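Local coordinates for protein (2Z,6E)-hedycaryol synthase (Kitasatospora setae, PDB 4MC3) that catalyses the magnesium-dependent 1,11-cyclization of (2E,6E)-farnesyl diphosphate, with water, to the sesquiterpene alcohol (2Z,6E)-hedycaryol and diphosphate, at residues A57-R62 with S304-W309; G180-W185 with A212-I217. All blocks are in the same frame, centred on the assembly; numbering follows the deposited sequence.

Both contacts join helices of the all-helical class I terpene cyclase fold, and their centres lie about 12 Å apart. In chain order come 57-62, 180-185, 212-217 and 304-309, so contact 2 falls wholly between the two segments of contact 1. Contact 1 seats the end of helix 52-59 on the C-terminal helix 286-309; contact 2, buried and nearer the centre of the chain, sets helix 181-188 against helix 204-225. They meet directly: W60 NE1 probably donates to L184 O at 2.9 Å, and Q306 CB packs on I217 CG2 at 3.8 Å. Each supplies two residues to the nerolidol pocket, Q306 and W309 from contact 1, M181 and I217 from contact 2.

Contact 1. Residues A57-R62 with S304-W309; sequences AYVWPR and SGQLVW. With 28U ((3R,6E)-3,7,11-trimethyldodeca-1,6,10-trien-3-ol), chain B.
Y58, in the last turn of helix 52-59, comes nearest helix 286-309 at G305, with 5.3 Å between their CA atoms, and the chain leaves helical geometry just beyond, at W60. The absence of a side chain at G305 lets Y58 CB settle close to the opposing backbone. A chi1 of -76° sets CG anti to the carbonyl carbon of Y58, beside G305 O, which lies above one face of the ring, offset toward the rim; CD2 is 4.0 Å from G305 CA. Farther out, Y58 OH reaches V308 CG1 at 4.1 Å, the two side chains crossing at about a right angle, while Y58 CD1 touches W309 CD1 at 4.1 Å. Y58 is thus a knob in a hole formed by G305, Q306, V308 and W309, a knobs-into-holes fit between two helices of the class I terpene cyclase alpha domain. Q306 bends at chi2 (-56°) and brings its amide to the pocket side of the contact. There NE2 packs against V59 CG2 at 3.4 Å, and OE1 lies 3.6 Å from C4 of the bound nerolidol. W309 adds its six-membered ring to the pocket wall, CZ3 standing 3.8 Å from nerolidol C5. On the other branch of V59, CG1 sits 3.5 Å above the centre of the W60 ring.

Contact 2. Residues G180-W185 with A212-I217; sequences GMPWLW and AGALHI
W185 turns the far edge of its six-membered ring to the backbone of helix 204-225: CH2 is 3.5 Å from A214 N and 3.7 Å from G213 C, both near the ring plane. One face of this ring carries M181 SD, 3.4 Å above the plane and offset toward the rim. The W183 ring, on another side of the same helix, has G180 O and L184 CG over one face, and F146 and F149 meet it edge-to-face. Both tryptophans follow the helix break of class I terpene cyclases, where helix 168-178 ends and helix 181-188 begins; G180 stands at the break itself, with positive phi (85°), which favours glycine, and at the N-cap position of the new helix.

The axes of the short helical segments 181-185 and 212-217 approach to 10.3 Å, with 122° between their directions. M181 CB rests on A214 CB at 3.7 Å, and P182 CD lies more loosely on the same methyl. The M181 chain bends at chi2 (-35°), which brings SD over the W185 ring. Outside the two segments, Y295 and V299 of helix 286-309 pack on W185, and NE1 makes a weak hydrogen bond to N302 OD1. An alanine at W185 would probably open a gap beside G213 and A214, leaving M181 SD and I217 CD1 without the ring they pack on. I217, a pocket residue, meets W185 tip to tip: its CD1 lodges 3.7 Å from W185 CZ2 and 3.8 Å from M181 CG.

Contact 1. Residues A57-R62 with S304-W309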
ATOM      1  N   ALA A  57      11.063   1.395   5.344  1.00 23.52           N
ATOM      2  CA  ALA A  57      11.558   2.478   6.190  1.00 23.58           C
ATOM      3  C   ALA A  57      10.855   3.792   5.817  1.00 19.82           C
ATOM      4  O   ALA A  57      10.674   4.664   6.673  1.00 21.81           O
ATOM      5  CB  ALA A  57      13.056   2.629   6.064  1.00 25.39           C
ATOM      6  N   TYR A  58      10.401   3.899   4.578  1.00 20.96           N
ATOM      7  CA  TYR A  58       9.613   5.066   4.148  1.00 23.15           C
ATOM      8  C   TYR A  58       8.096   4.920   4.409  1.00 21.02           C
ATOM      9  O   TYR A  58       7.361   5.905   4.565  1.00 24.22           O
ATOM     10  CB  TYR A  58       9.785   5.384   2.669  1.00 24.72           C
ATOM     11  CG  TYR A  58      11.099   6.066   2.315  1.00 29.82           C
ATOM     12  CD1 TYR A  58      12.003   5.485   1.476  1.00 35.08           C
ATOM     13  CD2 TYR A  58      11.428   7.294   2.888  1.00 31.96           C
ATOM     14  CE1 TYR A  58      13.201   6.161   1.125  1.00 38.54           C
ATOM     15  CE2 TYR A  58      12.615   7.947   2.594  1.00 30.93           C
ATOM     16  CZ  TYR A  58      13.493   7.377   1.696  1.00 36.88           C
ATOM     17  OH  TYR A  58      14.673   8.036   1.403  1.00 42.49           O
ATOM     18  N   VAL A  59       7.619   3.678   4.446  1.00 19.98           N
ATOM     19  CA  VAL A  59       6.212   3.450   4.785  1.00 18.98           C
ATOM     20  C   VAL A  59       5.884   3.706   6.255  1.00 17.99           C
ATOM     21  O   VAL A  59       4.854   4.276   6.598  1.00 18.25           O
ATOM     22  CB  VAL A  59       5.744   2.002   4.388  1.00 19.99           C
ATOM     23  CG1 VAL A  59       4.308   1.800   4.843  1.00 19.88           C
ATOM     24  CG2 VAL A  59       5.889   1.777   2.889  1.00 21.73           C
ATOM     25  N   TRP A  60       6.783   3.224   7.138  1.00 17.79           N
ATOM     26  CA  TRP A  60       6.631   3.279   8.567  1.00 16.90           C
ATOM     27  C   TRP A  60       7.775   4.020   9.222  1.00 17.78           C
ATOM     28  O   TRP A  60       8.459   3.458  10.083  1.00 18.02           O
ATOM     29  CB  TRP A  60       6.494   1.869   9.193  1.00 18.79           C
ATOM     30  CG  TRP A  60       5.396   1.053   8.600  1.00 17.03           C
ATOM     31  CD1 TRP A  60       4.049   1.197   8.795  1.00 17.66           C
ATOM     32  CD2 TRP A  60       5.554  -0.072   7.743  1.00 16.63           C
ATOM     33  NE1 TRP A  60       3.362   0.249   8.061  1.00 16.41           N
ATOM     34  CE2 TRP A  60       4.267  -0.533   7.402  1.00 15.15           C
ATOM     35  CE3 TRP A  60       6.670  -0.721   7.183  1.00 16.77           C
ATOM     36  CZ2 TRP A  60       4.088  -1.637   6.597  1.00 15.32           C
ATOM     37  CZ3 TRP A  60       6.485  -1.784   6.353  1.00 15.84           C
ATOM     38  CH2 TRP A  60       5.189  -2.234   6.048  1.00 15.79           C
ATOM     39  N   PRO A  61       7.968   5.313   8.869  1.00 18.19           N
ATOM     40  CA  PRO A  61       9.120   6.044   9.440  1.00 20.86           C
ATOM     41  C   PRO A  61       9.139   6.203  10.928  1.00 21.10           C
ATOM     42  O   PRO A  61      10.214   6.372  11.502  1.00 22.65           O
ATOM     43  CB  PRO A  61       9.059   7.411   8.731  1.00 22.10           C
ATOM     44  CG  PRO A  61       7.581   7.550   8.361  1.00 22.18           C
ATOM     45  CD  PRO A  61       7.210   6.132   7.931  1.00 19.82           C
ATOM     46  N   ARG A  62       7.964   6.147  11.572  1.00 19.26           N
ATOM     47  CA  ARG A  62       7.828   6.352  12.997  1.00 20.11           C
ATOM     48  C   ARG A  62       7.760   5.057  13.815  1.00 20.35           C
ATOM     49  O   ARG A  62       7.572   5.098  15.035  1.00 23.20           O
ATOM     50  CB  ARG A  62       6.582   7.196  13.278  1.00 24.20           C
ATOM     51  CG  ARG A  62       6.753   8.563  12.579  1.00 24.48           C
ATOM     52  CD  ARG A  62       5.494   9.407  12.723  1.00 29.61           C
ATOM     53  NE  ARG A  62       5.662  10.699  12.045  1.00 26.43           N
ATOM     54  CZ  ARG A  62       4.921  11.792  12.291  1.00 29.55           C
ATOM     55  NH1 ARG A  62       3.963  11.728  13.191  1.00 34.47           N
ATOM     56  NH2 ARG A  62       5.164  12.941  11.668  1.00 26.53           N
ATOM     57  N   SER A 304       5.343  12.101   0.514  1.00 21.99           N
ATOM     58  CA  SER A 304       6.739  12.535   0.301  1.00 24.04           C
ATOM     59  C   SER A 304       7.674  11.368   0.186  1.00 22.52           C
ATOM     60  O   SER A 304       8.478  11.314  -0.735  1.00 25.58           O
ATOM     61  CB  SER A 304       7.200  13.437   1.446  1.00 24.79           C
ATOM     62  OG  SER A 304       6.542  14.682   1.337  1.00 29.84           O
ATOM     63  N   GLY A 305       7.547  10.363   1.087  1.00 22.21           N
ATOM     64  CA  GLY A 305       8.491   9.252   1.048  1.00 24.10           C
ATOM     65  C   GLY A 305       8.387   8.465  -0.216  1.00 23.48           C
ATOM     66  O   GLY A 305       9.403   8.031  -0.767  1.00 26.36           O
ATOM     67  N   GLN A 306       7.151   8.220  -0.673  1.00 22.80           N
ATOM     68  CA  GLN A 306       7.024   7.363  -1.839  1.00 22.62           C
ATOM     69  C   GLN A 306       7.379   8.122  -3.126  1.00 26.85           C
ATOM     70  O   GLN A 306       7.823   7.524  -4.105  1.00 29.57           O
ATOM     71  CB  GLN A 306       5.637   6.700  -1.934  1.00 22.42           C
ATOM     72  CG  GLN A 306       5.252   5.877  -0.717  1.00 25.12           C
ATOM     73  CD  GLN A 306       6.258   4.770  -0.361  1.00 27.21           C
ATOM     74  OE1 GLN A 306       6.807   4.170  -1.220  1.00 32.46           O
ATOM     75  NE2 GLN A 306       6.413   4.474   0.924  1.00 32.77           N
ATOM     76  N   LEU A 307       7.199   9.445  -3.120  1.00 28.16           N
ATOM     77  CA  LEU A 307       7.651  10.271  -4.234  1.00 30.37           C
ATOM     78  C   LEU A 307       9.168  10.202  -4.359  1.00 32.43           C
ATOM     79  O   LEU A 307       9.718  10.014  -5.450  1.00 35.04           O
ATOM     80  CB  LEU A 307       7.189  11.721  -4.065  1.00 32.19           C
ATOM     81  CG  LEU A 307       7.736  12.760  -5.042  1.00 32.42           C
ATOM     82  CD1 LEU A 307       7.276  12.409  -6.454  1.00 31.08           C
ATOM     83  CD2 LEU A 307       7.271  14.141  -4.602  1.00 40.07           C
ATOM     84  N   VAL A 308       9.841  10.317  -3.235  1.00 34.16           N
ATOM     85  CA  VAL A 308      11.293  10.268  -3.205  1.00 34.42           C
ATOM     86  C   VAL A 308      11.818   8.870  -3.555  1.00 39.19           C
ATOM     87  O   VAL A 308      12.841   8.730  -4.267  1.00 45.68           O
ATOM     88  CB  VAL A 308      11.774  10.765  -1.822  1.00 38.07           C
ATOM     89  CG1 VAL A 308      13.236  10.484  -1.622  1.00 47.32           C
ATOM     90  CG2 VAL A 308      11.453  12.253  -1.683  1.00 39.21           C
ATOM     91  N   TRP A 309      11.124   7.834  -3.091  1.00 34.68           N
ATOM     92  CA  TRP A 309      11.458   6.457  -3.450  1.00 37.77           C
ATOM     93  C   TRP A 309      11.362   6.260  -4.975  1.00 42.84           C
ATOM     94  O   TRP A 309      12.228   5.607  -5.563  1.00 62.74           O
ATOM     95  CB  TRP A 309      10.540   5.482  -2.698  1.00 38.76           C
ATOM     96  CG  TRP A 309      10.962   4.006  -2.760  1.00 42.37           C
ATOM     97  CD1 TRP A 309      11.978   3.404  -2.057  1.00 43.93           C
ATOM     98  CD2 TRP A 309      10.347   2.970  -3.535  1.00 50.95           C
ATOM     99  NE1 TRP A 309      12.044   2.058  -2.374  1.00 59.01           N
ATOM    100  CE2 TRP A 309      11.056   1.771  -3.279  1.00 61.69           C
ATOM    101  CE3 TRP A 309       9.278   2.944  -4.439  1.00 64.09           C
ATOM    102  CZ2 TRP A 309      10.720   0.560  -3.885  1.00 68.67           C
ATOM    103  CZ3 TRP A 309       8.947   1.738  -5.042  1.00 80.93           C
ATOM    104  CH2 TRP A 309       9.667   0.561  -4.761  1.00 85.45           C
TER
HETATM  105  C4  28U B 401       4.463   2.755  -3.529  1.00 53.33           C
HETATM  106  C5  28U B 401       5.963   0.830  -2.855  1.00 68.26           C
HETATM  107  C6  28U B 401       5.648   0.296  -1.471  1.00 67.65           C
HETATM  108  C7  28U B 401       5.763  -1.153  -1.097  1.00 73.52           C
HETATM  109  C8  28U B 401       5.768  -2.252  -1.900  1.00 79.29           C
HETATM  110  C10 28U B 401       5.835  -2.241  -3.407  1.00 79.34           C
HETATM  111  C13 28U B 401       3.216  -3.903  -4.258  1.00 67.65           C
HETATM  112  C15 28U B 401       3.062  -3.126  -5.552  1.00 75.54           C
HETATM  113  O16 28U B 401       5.150   1.188  -5.165  1.00 82.13           O
HETATM  114  C3  28U B 401       4.752   1.252  -3.773  1.00 59.38           C
HETATM  115  C2  28U B 401       3.446   0.471  -3.555  1.00 52.57           C
HETATM  116  C1  28U B 401       3.413  -0.872  -3.763  1.00 68.25           C
HETATM  117  C9  28U B 401       5.103  -3.536  -1.433  1.00 65.02           C
HETATM  118  C11 28U B 401       3.556  -3.519  -1.668  1.00 62.99           C
HETATM  119  C12 28U B 401       2.944  -3.311  -3.063  1.00 64.10           C
HETATM  120  C14 28U B 401       4.098  -5.124  -4.452  1.00 76.42           C

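Contact 2. Residues G180-W185 with A212-I217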
ATOM      1  N   GLY A 180      -1.253  -1.159  -2.617  1.00 16.82           N
ATOM      2  CA  GLY A 180      -0.958  -1.785  -1.318  1.00 17.50           C
ATOM      3  C   GLY A 180      -1.043  -0.922  -0.099  1.00 15.70           C
ATOM      4  O   GLY A 180      -1.075  -1.420   1.043  1.00 15.10           O
ATOM      5  N   MET A 181      -1.110   0.385  -0.329  1.00 14.97           N
ATOM      6  CA  MET A 181      -1.180   1.365   0.749  1.00 15.84           C
ATOM      7  C   MET A 181      -2.133   0.970   1.875  1.00 15.62           C
ATOM      8  O   MET A 181      -1.739   0.940   3.040  1.00 16.45           O
ATOM      9  CB  MET A 181      -1.572   2.737   0.194  1.00 18.18           C
ATOM     10  CG  MET A 181      -0.389   3.611  -0.191  1.00 19.59           C
ATOM     11  SD  MET A 181       1.031   3.377   0.895  1.00 33.45           S
ATOM     12  CE  MET A 181       2.216   2.668  -0.247  1.00 13.56           C
ATOM     13  N   PRO A 182      -3.387   0.676   1.537  1.00 15.57           N
ATOM     14  CA  PRO A 182      -4.401   0.415   2.583  1.00 15.81           C
ATOM     15  C   PRO A 182      -3.934  -0.630   3.632  1.00 15.42           C
ATOM     16  O   PRO A 182      -4.039  -0.365   4.842  1.00 16.60           O
ATOM     17  CB  PRO A 182      -5.611  -0.013   1.794  1.00 17.65           C
ATOM     18  CG  PRO A 182      -5.495   0.823   0.556  1.00 17.74           C
ATOM     19  CD  PRO A 182      -4.033   0.681   0.206  1.00 15.92           C
ATOM     20  N   TRP A 183      -3.439  -1.778   3.206  1.00 14.90           N
ATOM     21  CA  TRP A 183      -2.958  -2.760   4.181  1.00 14.92           C
ATOM     22  C   TRP A 183      -1.644  -2.389   4.817  1.00 14.22           C
ATOM     23  O   TRP A 183      -1.379  -2.672   5.998  1.00 14.65           O
ATOM     24  CB  TRP A 183      -2.932  -4.192   3.630  1.00 16.10           C
ATOM     25  CG  TRP A 183      -2.022  -4.481   2.526  1.00 14.75           C
ATOM     26  CD1 TRP A 183      -2.352  -4.537   1.225  1.00 16.43           C
ATOM     27  CD2 TRP A 183      -0.642  -4.797   2.613  1.00 16.11           C
ATOM     28  NE1 TRP A 183      -1.250  -4.856   0.474  1.00 16.13           N
ATOM     29  CE2 TRP A 183      -0.172  -4.998   1.312  1.00 16.39           C
ATOM     30  CE3 TRP A 183       0.278  -4.894   3.695  1.00 15.95           C
ATOM     31  CZ2 TRP A 183       1.161  -5.341   1.044  1.00 17.22           C
ATOM     32  CZ3 TRP A 183       1.610  -5.238   3.390  1.00 16.04           C
ATOM     33  CH2 TRP A 183       2.025  -5.433   2.098  1.00 19.55           C
ATOM     34  N   LEU A 184      -0.782  -1.674   4.065  1.00 14.76           N
ATOM     35  CA  LEU A 184       0.441  -1.168   4.653  1.00 15.57           C
ATOM     36  C   LEU A 184       0.184  -0.270   5.817  1.00 13.78           C
ATOM     37  O   LEU A 184       0.786  -0.334   6.901  1.00 15.60           O
ATOM     38  CB  LEU A 184       1.349  -0.484   3.590  1.00 16.17           C
ATOM     39  CG  LEU A 184       1.908  -1.456   2.582  1.00 16.79           C
ATOM     40  CD1 LEU A 184       2.423  -0.716   1.343  1.00 18.24           C
ATOM     41  CD2 LEU A 184       3.104  -2.218   3.166  1.00 17.29           C
ATOM     42  N   TRP A 185      -0.718   0.685   5.630  1.00 14.78           N
ATOM     43  CA  TRP A 185      -1.108   1.649   6.672  1.00 15.60           C
ATOM     44  C   TRP A 185      -1.822   0.940   7.826  1.00 14.27           C
ATOM     45  O   TRP A 185      -1.593   1.324   8.975  1.00 16.20           O
ATOM     46  CB  TRP A 185      -1.949   2.781   6.167  1.00 17.92           C
ATOM     47  CG  TRP A 185      -1.116   3.750   5.282  1.00 17.37           C
ATOM     48  CD1 TRP A 185       0.190   4.069   5.417  1.00 22.56           C
ATOM     49  CD2 TRP A 185      -1.585   4.464   4.112  1.00 16.21           C
ATOM     50  NE1 TRP A 185       0.565   4.976   4.435  1.00 23.50           N
ATOM     51  CE2 TRP A 185      -0.504   5.194   3.598  1.00 18.97           C
ATOM     52  CE3 TRP A 185      -2.802   4.509   3.449  1.00 17.21           C
ATOM     53  CZ2 TRP A 185      -0.621   6.014   2.438  1.00 19.01           C
ATOM     54  CZ3 TRP A 185      -2.940   5.351   2.320  1.00 19.48           C
ATOM     55  CH2 TRP A 185      -1.848   6.065   1.836  1.00 19.26           C
ATOM     56  N   ALA A 212      -7.339   9.063  -1.075  1.00 19.52           N
ATOM     57  CA  ALA A 212      -6.574  10.083  -1.750  1.00 20.93           C
ATOM     58  C   ALA A 212      -5.098   9.896  -1.607  1.00 18.99           C
ATOM     59  O   ALA A 212      -4.323  10.118  -2.568  1.00 19.76           O
ATOM     60  CB  ALA A 212      -6.988  11.464  -1.269  1.00 23.12           C
ATOM     61  N   GLY A 213      -4.639   9.502  -0.413  1.00 19.16           N
ATOM     62  CA  GLY A 213      -3.238   9.263  -0.224  1.00 20.39           C
ATOM     63  C   GLY A 213      -2.765   8.103  -1.083  1.00 18.50           C
ATOM     64  O   GLY A 213      -1.687   8.157  -1.722  1.00 19.77           O
ATOM     65  N   ALA A 214      -3.565   7.026  -1.100  1.00 16.96           N
ATOM     66  CA  ALA A 214      -3.214   5.822  -1.887  1.00 16.27           C
ATOM     67  C   ALA A 214      -3.146   6.203  -3.375  1.00 16.88           C
ATOM     68  O   ALA A 214      -2.240   5.748  -4.088  1.00 17.71           O
ATOM     69  CB  ALA A 214      -4.172   4.669  -1.661  1.00 16.85           C
ATOM     70  N   LEU A 215      -4.078   7.019  -3.838  1.00 16.77           N
ATOM     71  CA  LEU A 215      -4.130   7.404  -5.236  1.00 18.25           C
ATOM     72  C   LEU A 215      -3.034   8.394  -5.599  1.00 18.81           C
ATOM     73  O   LEU A 215      -2.483   8.306  -6.701  1.00 19.34           O
ATOM     74  CB  LEU A 215      -5.499   7.927  -5.640  1.00 18.82           C
ATOM     75  CG  LEU A 215      -6.585   6.830  -5.723  1.00 19.76           C
ATOM     76  CD1 LEU A 215      -7.912   7.482  -6.111  1.00 22.41           C
ATOM     77  CD2 LEU A 215      -6.242   5.621  -6.639  1.00 21.08           C
ATOM     78  N   HIS A 216      -2.663   9.283  -4.698  1.00 19.94           N
ATOM     79  CA  HIS A 216      -1.528  10.178  -4.985  1.00 20.45           C
ATOM     80  C   HIS A 216      -0.266   9.367  -5.273  1.00 18.66           C
ATOM     81  O   HIS A 216       0.406   9.521  -6.301  1.00 20.92           O
ATOM     82  CB  HIS A 216      -1.276  11.104  -3.823  1.00 19.59           C
ATOM     83  CG  HIS A 216      -0.197  12.107  -4.059  1.00 21.63           C
ATOM     84  ND1 HIS A 216       1.141  11.794  -4.009  1.00 21.48           N
ATOM     85  CD2 HIS A 216      -0.267  13.432  -4.365  1.00 24.36           C
ATOM     86  CE1 HIS A 216       1.856  12.895  -4.249  1.00 23.11           C
ATOM     87  NE2 HIS A 216       1.028  13.897  -4.459  1.00 24.76           N
ATOM     88  N   ILE A 217       0.034   8.409  -4.373  1.00 18.54           N
ATOM     89  CA  ILE A 217       1.169   7.550  -4.456  1.00 19.67           C
ATOM     90  C   ILE A 217       1.105   6.731  -5.712  1.00 18.64           C
ATOM     91  O   ILE A 217       2.112   6.552  -6.419  1.00 21.12           O
ATOM     92  CB  ILE A 217       1.241   6.692  -3.160  1.00 19.13           C
ATOM     93  CG1 ILE A 217       1.559   7.596  -1.960  1.00 20.27           C
ATOM     94  CG2 ILE A 217       2.217   5.573  -3.284  1.00 19.59           C
ATOM     95  CD1 ILE A 217       1.309   6.966  -0.604  1.00 19.79           C
TER